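PDB 7AL1: cell division protein SepF from Methanobrevibacter smithii, which anchors the tubulin-like division protein FtsZ in archaea, binding both FtsZ and the membrane. Local coordinates for the interface of chains A and B. Coordinates in Å, arbitrary orientation; residue numbers count along the deposited sequence, not the author numbering. Chains: chain A/B, Cell division protein SepF.

Contact 1: the interface of chains A and B. Residues chain A 14, 38, 85, 91-92; chain B 12-14.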
ATOM      1  N   ILE A  14      -5.821   5.503   5.375  1.00 18.29           N
ATOM      2  CA  ILE A  14      -4.524   5.237   4.795  1.00 18.88           C
ATOM      3  C   ILE A  14      -4.205   6.389   3.861  1.00 17.35           C
ATOM      4  O   ILE A  14      -4.951   6.651   2.909  1.00 19.00           O
ATOM      5  CB  ILE A  14      -4.482   3.912   4.035  1.00 17.59           C
ATOM      6  CG1 ILE A  14      -4.726   2.759   5.009  1.00 20.30           C
ATOM      7  CG2 ILE A  14      -3.144   3.795   3.346  1.00 18.69           C
ATOM      8  CD1 ILE A  14      -4.917   1.424   4.321  1.00 20.90           C
ATOM      9  N   PRO A  38      -1.431   4.731   8.549  1.00 15.70           N
ATOM     10  CA  PRO A  38      -0.446   4.251   7.581  1.00 14.73           C
ATOM     11  C   PRO A  38      -0.313   5.232   6.431  1.00 17.16           C
ATOM     12  O   PRO A  38      -1.266   5.932   6.063  1.00 15.86           O
ATOM     13  CB  PRO A  38      -1.050   2.925   7.100  1.00 17.09           C
ATOM     14  CG  PRO A  38      -2.035   2.535   8.151  1.00 18.49           C
ATOM     15  CD  PRO A  38      -2.584   3.824   8.690  1.00 16.25           C
ATOM     16  N   ILE A  85       5.365   1.491   2.152  1.00 16.53           N
ATOM     17  CA  ILE A  85       4.311   1.650   3.141  1.00 16.38           C
ATOM     18  C   ILE A  85       4.901   1.782   4.526  1.00 16.30           C
ATOM     19  O   ILE A  85       5.730   0.960   4.939  1.00 17.28           O
ATOM     20  CB  ILE A  85       3.243   0.541   3.094  1.00 17.77           C
ATOM     21  CG1 ILE A  85       2.123   0.907   4.091  1.00 19.57           C
ATOM     22  CG2 ILE A  85       3.821  -0.818   3.336  1.00 20.15           C
ATOM     23  CD1 ILE A  85       0.825   0.203   3.865  1.00 24.11           C
ATOM     24  N   VAL A  91      -1.002  -0.933  13.670  1.00 21.98           N
ATOM     25  CA  VAL A  91      -1.451  -1.465  12.389  1.00 24.07           C
ATOM     26  C   VAL A  91      -0.335  -2.370  11.884  1.00 24.00           C
ATOM     27  O   VAL A  91       0.689  -1.882  11.384  1.00 30.40           O
ATOM     28  CB  VAL A  91      -1.759  -0.362  11.361  1.00 22.78           C
ATOM     29  CG1 VAL A  91      -2.112  -0.999  10.022  1.00 26.29           C
ATOM     30  CG2 VAL A  91      -2.864   0.560  11.864  1.00 25.89           C
ATOM     31  N   SER A  92      -0.535  -3.683  11.974  1.00 21.96           N
ATOM     32  CA  SER A  92       0.490  -4.639  11.594  1.00 20.03           C
ATOM     33  C   SER A  92       0.407  -4.971  10.108  1.00 19.76           C
ATOM     34  O   SER A  92      -0.684  -5.204   9.579  1.00 21.65           O
ATOM     35  CB  SER A  92       0.285  -5.956  12.346  1.00 25.25           C
ATOM     36  OG  SER A  92       0.356  -5.778  13.749  1.00 31.87           O
TER
ATOM     37  N   TYR B  12      -5.576  -2.159  12.815  1.00 37.49           N
ATOM     38  CA  TYR B  12      -5.881  -3.540  12.499  1.00 35.64           C
ATOM     39  C   TYR B  12      -4.680  -4.219  11.815  1.00 27.84           C
ATOM     40  O   TYR B  12      -3.563  -4.217  12.352  1.00 34.75           O
ATOM     41  CB  TYR B  12      -7.112  -3.600  11.587  1.00 43.84           C
ATOM     42  N   GLU B  13      -4.945  -4.887  10.700  1.00 27.44           N
ATOM     43  CA  GLU B  13      -3.889  -5.512   9.912  1.00 22.59           C
ATOM     44  C   GLU B  13      -4.046  -5.121   8.456  1.00 22.22           C
ATOM     45  O   GLU B  13      -5.165  -5.042   7.935  1.00 26.98           O
ATOM     46  CB  GLU B  13      -3.924  -7.036  10.031  1.00 25.99           C
ATOM     47  CG  GLU B  13      -3.762  -7.539  11.462  1.00 28.71           C
ATOM     48  CD  GLU B  13      -3.556  -9.037  11.533  1.00 31.92           C
ATOM     49  OE1 GLU B  13      -4.064  -9.750  10.646  1.00 40.91           O
ATOM     50  OE2 GLU B  13      -2.881  -9.500  12.481  1.00 40.56           O
ATOM     51  N   ILE B  14      -2.928  -4.879   7.790  1.00 18.29           N
ATOM     52  CA  ILE B  14      -2.886  -4.709   6.355  1.00 18.88           C
ATOM     53  C   ILE B  14      -2.200  -5.932   5.777  1.00 17.35           C
ATOM     54  O   ILE B  14      -1.046  -6.224   6.114  1.00 19.00           O
ATOM     55  CB  ILE B  14      -2.145  -3.440   5.937  1.00 17.59           C
ATOM     56  CG1 ILE B  14      -2.897  -2.216   6.460  1.00 20.30           C
ATOM     57  CG2 ILE B  14      -2.025  -3.426   4.432  1.00 18.69           C
ATOM     58  CD1 ILE B  14      -2.130  -0.921   6.284  1.00 20.90           C
TER

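Contact 2: the interface of chains A and B. Residues chain A 75-76, 78, 81, 83; chain B 75-76, 78, 81, 83.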
ATOM      1  N   LEU A  75       7.505  -1.442  -1.286  1.00 18.35           N
ATOM      2  CA  LEU A  75       6.514  -2.093  -2.139  1.00 19.26           C
ATOM      3  C   LEU A  75       6.994  -2.258  -3.574  1.00 18.93           C
ATOM      4  O   LEU A  75       6.939  -3.375  -4.110  1.00 21.19           O
ATOM      5  CB  LEU A  75       5.202  -1.299  -2.115  1.00 17.66           C
ATOM      6  CG  LEU A  75       4.501  -1.174  -0.786  1.00 17.44           C
ATOM      7  CD1 LEU A  75       3.235  -0.352  -0.886  1.00 20.19           C
ATOM      8  CD2 LEU A  75       4.195  -2.553  -0.206  1.00 20.04           C
ATOM      9  N   SER A  76       7.451  -1.177  -4.206  1.00 17.83           N
ATOM     10  CA  SER A  76       7.856  -1.213  -5.617  1.00 19.09           C
ATOM     11  C   SER A  76       8.678   0.037  -5.925  1.00 20.81           C
ATOM     12  O   SER A  76       8.234   1.151  -5.685  1.00 21.59           O
ATOM     13  CB  SER A  76       6.599  -1.250  -6.487  1.00 20.28           C
ATOM     14  OG  SER A  76       6.923  -1.219  -7.877  1.00 29.46           O
ATOM     15  N   CYS A  78      10.167   1.364  -9.365  1.00 23.05           N
ATOM     16  CA  CYS A  78      10.006   0.971 -10.760  1.00 30.78           C
ATOM     17  C   CYS A  78       9.364   2.132 -11.512  1.00 35.06           C
ATOM     18  O   CYS A  78       8.405   2.736 -11.027  1.00 31.03           O
ATOM     19  CB  CYS A  78       9.094  -0.272 -10.860  1.00 30.63           C
ATOM     20  N   LYS A  81       8.177   5.536  -9.886  1.00 23.64           N
ATOM     21  CA  LYS A  81       7.589   5.428  -8.563  1.00 21.45           C
ATOM     22  C   LYS A  81       8.592   4.751  -7.640  1.00 22.79           C
ATOM     23  O   LYS A  81       9.358   3.881  -8.033  1.00 23.42           O
ATOM     24  CB  LYS A  81       6.290   4.618  -8.601  1.00 24.97           C
ATOM     25  CG  LYS A  81       5.113   5.391  -9.181  1.00 28.67           C
ATOM     26  CD  LYS A  81       3.825   4.592  -9.148  1.00 36.97           C
ATOM     27  CE  LYS A  81       2.745   5.290  -9.956  1.00 49.90           C
ATOM     28  NZ  LYS A  81       2.687   6.735  -9.608  1.00 64.73           N
ATOM     29  N   LEU A  83       7.752   3.347  -4.031  1.00 16.36           N
ATOM     30  CA  LEU A  83       6.617   3.232  -3.115  1.00 16.20           C
ATOM     31  C   LEU A  83       7.005   2.410  -1.891  1.00 15.73           C
ATOM     32  O   LEU A  83       7.429   1.259  -2.006  1.00 16.74           O
ATOM     33  CB  LEU A  83       5.423   2.552  -3.810  1.00 17.81           C
ATOM     34  CG  LEU A  83       4.803   3.259  -4.992  1.00 21.03           C
ATOM     35  CD1 LEU A  83       3.531   2.474  -5.390  1.00 20.29           C
ATOM     36  CD2 LEU A  83       4.484   4.692  -4.701  1.00 21.53           C
TER
ATOM     37  N   LEU B  75      -1.667   1.025  -7.499  1.00 18.35           N
ATOM     38  CA  LEU B  75      -0.469   1.662  -6.957  1.00 19.26           C
ATOM     39  C   LEU B  75       0.673   1.711  -7.963  1.00 18.93           C
ATOM     40  O   LEU B  75       1.236   2.792  -8.192  1.00 21.19           O
ATOM     41  CB  LEU B  75      -0.016   0.929  -5.689  1.00 17.66           C
ATOM     42  CG  LEU B  75      -0.973   0.922  -4.523  1.00 17.44           C
ATOM     43  CD1 LEU B  75      -0.425   0.151  -3.342  1.00 20.19           C
ATOM     44  CD2 LEU B  75      -1.327   2.349  -4.108  1.00 20.04           C
ATOM     45  N   SER B  76       1.031   0.572  -8.556  1.00 17.83           N
ATOM     46  CA  SER B  76       2.173   0.498  -9.474  1.00 19.09           C
ATOM     47  C   SER B  76       2.083  -0.804 -10.268  1.00 20.81           C
ATOM     48  O   SER B  76       1.987  -1.880  -9.693  1.00 21.59           O
ATOM     49  CB  SER B  76       3.464   0.532  -8.655  1.00 20.28           C
ATOM     50  OG  SER B  76       4.617   0.396  -9.486  1.00 29.46           O
ATOM     51  N   CYS B  78       4.614  -2.418 -12.876  1.00 23.05           N
ATOM     52  CA  CYS B  78       5.978  -2.112 -13.291  1.00 30.78           C
ATOM     53  C   CYS B  78       6.869  -3.290 -12.913  1.00 35.06           C
ATOM     54  O   CYS B  78       6.768  -3.818 -11.804  1.00 31.03           O
ATOM     55  CB  CYS B  78       6.478  -0.839 -12.571  1.00 30.63           C
ATOM     56  N   LYS B  81       5.685  -6.525 -10.971  1.00 23.64           N
ATOM     57  CA  LYS B  81       4.699  -6.305  -9.928  1.00 21.45           C
ATOM     58  C   LYS B  81       3.490  -5.613 -10.539  1.00 22.79           C
ATOM     59  O   LYS B  81       3.592  -4.805 -11.453  1.00 23.42           O
ATOM     60  CB  LYS B  81       5.274  -5.443  -8.799  1.00 24.97           C
ATOM     61  CG  LYS B  81       6.232  -6.200  -7.888  1.00 28.67           C
ATOM     62  CD  LYS B  81       6.736  -5.346  -6.743  1.00 36.97           C
ATOM     63  CE  LYS B  81       7.868  -6.047  -6.014  1.00 49.90           C
ATOM     64  NZ  LYS B  81       7.507  -7.462  -5.731  1.00 64.73           N
ATOM     65  N   LEU B  83       0.555  -3.940  -8.468  1.00 16.36           N
ATOM     66  CA  LEU B  83       0.158  -3.715  -7.078  1.00 16.20           C
ATOM     67  C   LEU B  83      -1.083  -2.832  -7.018  1.00 15.73           C
ATOM     68  O   LEU B  83      -1.093  -1.711  -7.529  1.00 16.74           O
ATOM     69  CB  LEU B  83       1.291  -3.031  -6.292  1.00 17.81           C
ATOM     70  CG  LEU B  83       2.589  -3.787  -6.129  1.00 21.03           C
ATOM     71  CD1 LEU B  83       3.483  -2.974  -5.164  1.00 20.29           C
ATOM     72  CD2 LEU B  83       2.382  -5.182  -5.630  1.00 21.53           C
TER

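Contact 1: the interface of chains A and B
B:Ile14 swings its CG1 branch anti to the carbonyl carbon (chi1 -64°) and continues it extended to CD1, which brings its delta methyl close to the dyad, against the apolar face of chain A. There A:Val91 has CG1 anti to its own backbone N (chi1 175°), aimed at the incoming branch. Both residues belong to the C-terminal core domain of SepF, an alpha/beta fold that pairs here with its copy as a symmetric dimer, an arrangement typical of the family.

The CD1 methyl of B:Ile14 meets CG1 of A:Val91 at 3.7 Å, the two side chains crossing at a slant, and CG1 of B:Ile14 lies almost as near the same methyl. On another flank the ring of A:Pro38 offers its CG to CD1 of B:Ile14 at 3.9 Å. From strand 81-87, A:Ile85 reaches with its delta methyl tip to tip, CD1 of A:Ile85 to CD1 of B:Ile14 at 4.0 Å. The symmetry mate A:Ile14 does likewise from strand 13-17, its CD1 ending 4.1 Å from CD1 of B:Ile14. One methyl is thus surrounded by several apolar groups at ordinary van der Waals distances, while A:Ile14 makes the reciprocal insertion into chain B.

Main-chain pairing fixes the register of this insertion. Strand 92-95 of chain A runs parallel to strand 13-17 of chain B, with A:Ser92 bridging to B:Glu13. The amide of A:Ser92 donates from N to O of B:Tyr12 at 3.1 Å, and its carbonyl O accepts the amide N of B:Ile14 at 2.9 Å, a fairly straight bond (160° at the hydrogen) whose donor is tilted slightly from the carbonyl plane. B:Tyr12 is poorly ordered and its side chain incomplete, so its bond is less certain than that of B:Ile14. B:Glu13, between the two bonded residues, extends its carboxylate away from the apolar cluster that B:Ile14 enters.

Contact 2: the interface of chains A and B
Around A:Leu75 and B:Leu75 the strand is irregular, phi/psi -101°/-52° giving way to an extended Ser76 in each chain, which probably lets neighbouring residues both face the partner. The paired serines meet across the dyad: OG of A:Ser76 and OG of B:Ser76 form a hydrogen bond of 3.2 Å with donor and acceptor undecided. Each hydroxyl is anti to its backbone N (chi1 177°), which points it at its twin.

Leucine methyls flank this polar centre. CD1 of A:Leu83 sits 3.8 Å from CB of B:Ser76 and 3.9 Å from CB of B:Leu75, and the reverse contacts repeat the arrangement. Beside it the carbonyl oxygen of B:Leu75 points at the CD and CE methylenes of A:Lys81, with CD 3.3 Å from that O. The chain then bends at its last torsion, leaving NZ of A:Lys81 4.4 Å from O of B:Leu75. A charged amine would polarise the adjoining methylenes, so a weak electrostatic attraction to the carbonyl is plausible. The approach of A:Cys78 to B:Cys78 is too short to be real and both side chains are incomplete, so it carries no weight.

Strands 71-78 and 81-87 are joined by a tight turn, and the resulting hairpins of the two subunits pack face to face at one end of the dimer, with helices 22-33 and 51-68 on the outer sides.

The C-alpha centres of contact 1 and contact 2 lie about 18 Å apart within one two-fold symmetric interface. Strand 81-87 of chain A joins them: A:Ile85 serves contact 1, whereas A:Lys81 and A:Leu83 serve contact 2, alternate residues of the strand facing chain B. Contact 1 links strand edges through main-chain bonds and has a symmetry-related twin; contact 2 straddles the dyad itself and rests mainly on side chains. Together they join the subunits at separate levels, which would limit rocking about either one. A paired core of this kind could present FtsZ-binding and membrane-binding parts in duplicate.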